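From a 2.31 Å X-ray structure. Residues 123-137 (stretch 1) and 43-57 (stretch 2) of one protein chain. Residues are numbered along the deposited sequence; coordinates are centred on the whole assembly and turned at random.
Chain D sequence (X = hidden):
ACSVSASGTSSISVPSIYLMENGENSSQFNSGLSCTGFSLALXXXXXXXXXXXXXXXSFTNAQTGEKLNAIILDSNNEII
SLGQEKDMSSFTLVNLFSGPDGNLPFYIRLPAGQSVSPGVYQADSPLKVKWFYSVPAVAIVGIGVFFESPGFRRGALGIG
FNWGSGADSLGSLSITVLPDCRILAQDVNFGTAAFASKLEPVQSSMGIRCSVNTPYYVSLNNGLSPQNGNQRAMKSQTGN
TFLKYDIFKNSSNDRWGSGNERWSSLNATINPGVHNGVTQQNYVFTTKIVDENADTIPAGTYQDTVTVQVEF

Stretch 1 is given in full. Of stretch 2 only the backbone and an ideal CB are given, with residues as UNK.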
# COMPACT_ATOMS: atom_id res chain seq x y z
N ALA D 123 4.93 2.70 -18.40
CA ALA D 123 4.63 3.51 -19.56
C ALA D 123 5.17 2.84 -20.82
O ALA D 123 6.20 2.16 -20.79
CB ALA D 123 5.22 4.92 -19.41
N ASP D 124 4.44 2.99 -21.92
CA ASP D 124 4.75 2.22 -23.11
C ASP D 124 5.95 2.81 -23.86
O ASP D 124 6.64 2.08 -24.57
CB ASP D 124 3.52 2.16 -24.02
CG ASP D 124 2.40 1.35 -23.40
OD1 ASP D 124 2.71 0.44 -22.62
OD2 ASP D 124 1.22 1.64 -23.68
N SER D 125 6.19 4.10 -23.69
CA SER D 125 7.36 4.78 -24.22
C SER D 125 7.97 5.65 -23.13
O SER D 125 7.24 6.23 -22.31
CB SER D 125 7.01 5.65 -25.43
OG SER D 125 8.18 6.21 -25.99
N PRO D 126 9.29 5.75 -23.08
CA PRO D 126 9.93 6.61 -22.09
C PRO D 126 9.69 8.08 -22.40
O PRO D 126 9.28 8.47 -23.49
CB PRO D 126 11.41 6.24 -22.20
CG PRO D 126 11.55 5.68 -23.58
CD PRO D 126 10.26 4.99 -23.89
N LEU D 127 9.94 8.90 -21.38
CA LEU D 127 9.84 10.35 -21.50
C LEU D 127 11.18 10.89 -21.99
O LEU D 127 12.18 10.86 -21.26
CB LEU D 127 9.46 10.95 -20.16
CG LEU D 127 8.46 12.10 -20.11
CD1 LEU D 127 8.69 12.91 -18.82
CD2 LEU D 127 8.53 12.97 -21.34
N LYS D 128 11.20 11.40 -23.22
CA LYS D 128 12.37 12.01 -23.82
C LYS D 128 12.05 13.46 -24.13
O LYS D 128 11.13 13.75 -24.91
CB LYS D 128 12.81 11.27 -25.09
CG LYS D 128 13.37 9.88 -24.83
CD LYS D 128 13.85 9.22 -26.12
CE LYS D 128 15.00 9.99 -26.75
NZ LYS D 128 15.40 9.41 -28.07
N VAL D 129 12.81 14.38 -23.54
CA VAL D 129 12.57 15.80 -23.72
C VAL D 129 13.86 16.47 -24.15
O VAL D 129 14.94 16.20 -23.60
CB VAL D 129 12.02 16.46 -22.43
CG1 VAL D 129 11.74 17.93 -22.66
CG2 VAL D 129 10.76 15.75 -21.97
N LYS D 130 13.76 17.34 -25.15
CA LYS D 130 14.84 18.22 -25.55
C LYS D 130 14.62 19.56 -24.87
O LYS D 130 13.56 20.18 -25.04
CB LYS D 130 14.90 18.37 -27.07
CG LYS D 130 16.18 19.05 -27.57
CD LYS D 130 16.29 18.97 -29.09
CE LYS D 130 16.41 17.54 -29.59
NZ LYS D 130 17.81 17.02 -29.47
N TRP D 131 15.62 20.00 -24.11
CA TRP D 131 15.57 21.24 -23.35
C TRP D 131 16.51 22.27 -23.97
O TRP D 131 17.62 21.94 -24.39
CB TRP D 131 15.97 21.00 -21.89
CG TRP D 131 15.27 19.86 -21.25
CD1 TRP D 131 15.63 18.55 -21.28
CD2 TRP D 131 14.07 19.93 -20.47
NE1 TRP D 131 14.74 17.79 -20.57
CE2 TRP D 131 13.77 18.62 -20.06
CE3 TRP D 131 13.23 20.97 -20.07
CZ2 TRP D 131 12.66 18.32 -19.27
CZ3 TRP D 131 12.13 20.67 -19.29
CH2 TRP D 131 11.85 19.36 -18.90
N PHE D 132 16.04 23.51 -24.01
CA PHE D 132 16.83 24.66 -24.43
C PHE D 132 16.71 25.67 -23.30
O PHE D 132 15.64 26.23 -23.07
CB PHE D 132 16.31 25.25 -25.75
CG PHE D 132 16.15 24.23 -26.86
CD1 PHE D 132 15.06 23.37 -26.89
CD2 PHE D 132 17.08 24.16 -27.89
CE1 PHE D 132 14.90 22.45 -27.93
CE2 PHE D 132 16.93 23.25 -28.93
CZ PHE D 132 15.84 22.39 -28.95
N TYR D 133 17.80 25.89 -22.56
CA TYR D 133 17.73 26.70 -21.35
C TYR D 133 18.91 27.65 -21.25
O TYR D 133 20.00 27.39 -21.78
CB TYR D 133 17.67 25.83 -20.08
CG TYR D 133 18.83 24.87 -19.92
CD1 TYR D 133 19.99 25.25 -19.26
CD2 TYR D 133 18.76 23.58 -20.43
CE1 TYR D 133 21.05 24.38 -19.11
CE2 TYR D 133 19.82 22.70 -20.29
CZ TYR D 133 20.96 23.10 -19.63
OH TYR D 133 22.00 22.22 -19.50
N SER D 134 18.68 28.77 -20.56
CA SER D 134 19.73 29.69 -20.13
C SER D 134 19.29 30.27 -18.79
O SER D 134 18.48 31.20 -18.74
CB SER D 134 19.98 30.80 -21.14
OG SER D 134 21.00 31.66 -20.67
N VAL D 135 19.84 29.72 -17.72
CA VAL D 135 19.41 30.00 -16.35
C VAL D 135 20.46 30.87 -15.67
O VAL D 135 21.65 30.52 -15.71
CB VAL D 135 19.18 28.71 -15.55
CG1 VAL D 135 18.57 29.04 -14.19
CG2 VAL D 135 18.30 27.75 -16.35
N PRO D 136 20.08 31.98 -15.04
CA PRO D 136 21.05 32.79 -14.31
C PRO D 136 21.54 32.07 -13.06
O PRO D 136 20.79 31.35 -12.40
CB PRO D 136 20.26 34.06 -13.96
CG PRO D 136 18.83 33.63 -13.98
CD PRO D 136 18.72 32.56 -15.02
N ALA D 137 22.82 32.27 -12.76
CA ALA D 137 23.50 31.64 -11.65
C ALA D 137 23.62 32.61 -10.48
O ALA D 137 23.56 33.83 -10.64
CB ALA D 137 24.90 31.17 -12.07
N UNK D 43 16.45 39.25 -11.64
CA UNK D 43 16.90 40.39 -12.42
C UNK D 43 17.13 40.04 -13.88
O UNK D 43 17.15 40.93 -14.73
CB UNK D 43 18.19 40.96 -11.82
N UNK D 44 17.31 38.76 -14.18
CA UNK D 44 17.64 38.31 -15.52
C UNK D 44 16.70 37.19 -15.91
O UNK D 44 16.44 36.28 -15.12
CB UNK D 44 19.10 37.85 -15.61
N UNK D 45 16.19 37.29 -17.13
CA UNK D 45 15.22 36.33 -17.64
C UNK D 45 15.78 34.91 -17.55
O UNK D 45 16.95 34.67 -17.85
CB UNK D 45 14.84 36.67 -19.08
N UNK D 46 14.93 33.98 -17.15
CA UNK D 46 15.26 32.57 -17.26
C UNK D 46 14.63 32.06 -18.54
O UNK D 46 13.40 31.93 -18.63
CB UNK D 46 14.78 31.78 -16.04
N UNK D 47 15.45 31.79 -19.55
CA UNK D 47 14.95 31.24 -20.80
C UNK D 47 14.86 29.73 -20.67
O UNK D 47 15.82 29.08 -20.22
CB UNK D 47 15.84 31.64 -21.98
N UNK D 48 13.72 29.18 -21.06
CA UNK D 48 13.52 27.73 -21.06
C UNK D 48 12.35 27.40 -21.97
O UNK D 48 11.23 27.86 -21.73
CB UNK D 48 13.27 27.20 -19.65
N UNK D 49 12.62 26.62 -23.02
CA UNK D 49 11.59 25.95 -23.79
C UNK D 49 11.98 24.48 -23.91
O UNK D 49 13.17 24.13 -23.84
CB UNK D 49 11.41 26.60 -25.17
N UNK D 50 10.98 23.61 -24.03
CA UNK D 50 11.23 22.18 -24.12
C UNK D 50 10.50 21.59 -25.32
O UNK D 50 9.61 22.22 -25.91
CB UNK D 50 10.80 21.48 -22.83
N UNK D 51 10.92 20.38 -25.69
CA UNK D 51 10.33 19.66 -26.80
C UNK D 51 10.17 18.21 -26.37
O UNK D 51 11.15 17.55 -26.02
CB UNK D 51 11.18 19.78 -28.07
N UNK D 52 8.93 17.72 -26.39
CA UNK D 52 8.70 16.32 -26.07
C UNK D 52 9.06 15.47 -27.29
O UNK D 52 8.47 15.62 -28.36
CB UNK D 52 7.25 16.09 -25.64
N UNK D 53 10.05 14.60 -27.13
CA UNK D 53 10.43 13.68 -28.21
C UNK D 53 9.56 12.43 -28.12
O UNK D 53 8.69 12.20 -28.96
CB UNK D 53 11.91 13.31 -28.13
N UNK D 54 9.80 11.61 -27.09
CA UNK D 54 9.02 10.41 -26.85
C UNK D 54 8.13 10.60 -25.63
O UNK D 54 8.57 11.14 -24.60
CB UNK D 54 9.94 9.20 -26.66
N UNK D 55 6.89 10.15 -25.74
CA UNK D 55 5.93 10.26 -24.66
C UNK D 55 4.91 9.14 -24.82
O UNK D 55 4.77 8.56 -25.90
CB UNK D 55 5.25 11.63 -24.65
N UNK D 56 4.21 8.84 -23.73
CA UNK D 56 3.11 7.89 -23.77
C UNK D 56 2.20 8.17 -22.59
O UNK D 56 2.68 8.22 -21.45
CB UNK D 56 3.62 6.45 -23.75
N UNK D 57 0.92 8.36 -22.86
CA UNK D 57 -0.09 8.45 -21.82
C UNK D 57 -0.61 7.08 -21.40
O UNK D 57 -1.46 7.00 -20.52
CB UNK D 57 -1.25 9.32 -22.30

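Position 43 lies clear of stretch 1, with nothing within 5.5 Å of its CB, so almost any residue would serve; it is A43. At position 44 the CB points toward stretch 1, 4.3 Å from P136 CB, beside the puckered, apolar ring of a proline, which offers neither charge nor donor. A small or medium side chain fits, polar or not, and N44 rests its CB there. Position 45 points away, leaving the choice open; it is M45.

At position 46 the CB points sideways, 4.1 Å from P136 CD, with V135 also near. A compact, branched side chain would suit. T46 places CG2 4.0 Å from V135 CG2 and OG1 3.5 Å from P136 CD.

From position 47 the backbone pairs antiparallel with stretch 1, and side chains alternate between two faces. Position 47 shares its face with S134; beside so small a side chain many residues would be tolerated, large ones included. Y47 sets its CB 4.3 Å from S134 CB, and its ring runs on past the serine, with S134 O near the ring's edge.

Position 48 turns to the other face, with W131 and Y133, where an aliphatic side chain would pack well. L48 reaches the edge of the indole, CD2 lying 4.1 Å from W131 CE3, and sets CG 4.2 Å from Y133 CB.

Position 49 shares a face with the F132 ring; a long aliphatic chain, a cation or another ring could cover it. K49 lays its CE over one face of that ring. Its NZ stands 5.3 Å from the centroid of the F132 ring, so any cation-pi attraction is weak.

At position 50 the CB is already 3.7 Å from both V129 CG1 and W131 CE3. This apolar setting favours a hydrophobic or aromatic residue that can steer its bulk off the strand. Y50, with chi1 in p, does so: its CB packs against V129 and W131 while the ring leads away, lying oblique to the indole.

Position 51 lies between K130 and F132, suiting a long chain with a flat end, or an acid to answer the lysine. R51 sets one face of its guanidinium against K130 CD, and its NH2 comes 3.6 Å from F132 CZ.

At position 52 the CB, 5.1 Å from V129 CG2, calls for a modest aliphatic group; V52 brings CG1 4.4 Å from L127 CD2.

Position 53 points toward stretch 1 near two lysines, so an acid is the clearest choice. E53 forms salt bridges from OE1 to K128 NZ (3.5 Å) and, longer, from OE2 to K130 NZ (3.8 Å).

Position 54 looks onto S125, P126 and K128, where a polar chain with an apolar stem fits. Q54 places OE1 3.3 Å from K128 CD and 3.4 Å from P126 CG.

Position 55 points away, though a long apolar chain could still reach L127; M55 brings CG 4.5 Å from L127 CD2. At position 56 the CB, 3.5 Å from S125 N, favours something small, such as alanine or serine. S56 keeps its OG 3.5 Å from D124 CB. Position 57 turns away, so many residues would do; it is N57.

Stretch 2 43-57: ANMTYLKYRVEQMSN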
# COMPACT_ATOMS: atom_id res chain seq x y z
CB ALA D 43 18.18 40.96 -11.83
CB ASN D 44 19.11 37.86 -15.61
CG ASN D 44 20.09 38.98 -15.31
OD1 ASN D 44 19.93 40.09 -15.80
ND2 ASN D 44 21.10 38.69 -14.51
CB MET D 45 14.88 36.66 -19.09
CG MET D 45 13.75 35.87 -19.67
SD MET D 45 12.17 36.51 -19.15
CE MET D 45 11.22 35.99 -20.56
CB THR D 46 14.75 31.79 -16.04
OG1 THR D 46 15.21 32.42 -14.84
CG2 THR D 46 15.22 30.35 -16.11
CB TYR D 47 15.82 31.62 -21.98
CG TYR D 47 15.88 33.10 -22.27
CD1 TYR D 47 14.90 33.72 -23.04
CD2 TYR D 47 16.92 33.87 -21.80
CE1 TYR D 47 14.95 35.08 -23.31
CE2 TYR D 47 16.99 35.22 -22.07
CZ TYR D 47 16.01 35.82 -22.82
OH TYR D 47 16.09 37.17 -23.08
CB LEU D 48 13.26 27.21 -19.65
CG LEU D 48 13.47 25.71 -19.45
CD1 LEU D 48 13.88 25.44 -18.02
CD2 LEU D 48 12.22 24.92 -19.80
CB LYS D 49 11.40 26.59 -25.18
CG LYS D 49 12.27 26.03 -26.30
CD LYS D 49 11.97 26.73 -27.65
CE LYS D 49 12.75 26.10 -28.80
NZ LYS D 49 12.66 26.85 -30.09
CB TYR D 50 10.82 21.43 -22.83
CG TYR D 50 9.33 21.43 -22.51
CD1 TYR D 50 8.48 20.43 -22.99
CD2 TYR D 50 8.78 22.40 -21.68
CE1 TYR D 50 7.12 20.43 -22.68
CE2 TYR D 50 7.43 22.40 -21.37
CZ TYR D 50 6.61 21.41 -21.87
OH TYR D 50 5.28 21.43 -21.55
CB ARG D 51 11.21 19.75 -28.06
CG ARG D 51 10.65 19.02 -29.27
CD ARG D 51 11.74 18.74 -30.31
NE ARG D 51 12.44 19.96 -30.71
CZ ARG D 51 13.49 20.00 -31.52
NH1 ARG D 51 13.98 18.89 -32.06
NH2 ARG D 51 14.05 21.17 -31.81
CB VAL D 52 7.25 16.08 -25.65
CG1 VAL D 52 7.08 14.65 -25.16
CG2 VAL D 52 6.87 17.06 -24.58
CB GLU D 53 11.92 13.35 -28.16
CG GLU D 53 12.85 14.38 -28.78
CD GLU D 53 14.27 13.84 -28.97
OE1 GLU D 53 14.61 12.83 -28.33
OE2 GLU D 53 15.04 14.42 -29.77
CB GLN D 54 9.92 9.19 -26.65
CG GLN D 54 10.56 8.68 -27.93
CD GLN D 54 11.10 7.27 -27.80
OE1 GLN D 54 11.63 6.89 -26.75
NE2 GLN D 54 10.97 6.49 -28.86
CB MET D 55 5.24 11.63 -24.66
CG MET D 55 4.62 12.06 -23.34
SD MET D 55 3.56 13.48 -23.57
CE MET D 55 2.56 12.88 -24.91
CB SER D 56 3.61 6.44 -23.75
OG SER D 56 2.54 5.53 -24.00
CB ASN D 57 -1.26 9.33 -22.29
CG ASN D 57 -0.84 10.77 -22.56
OD1 ASN D 57 -0.57 11.54 -21.63
ND2 ASN D 57 -0.80 11.14 -23.83
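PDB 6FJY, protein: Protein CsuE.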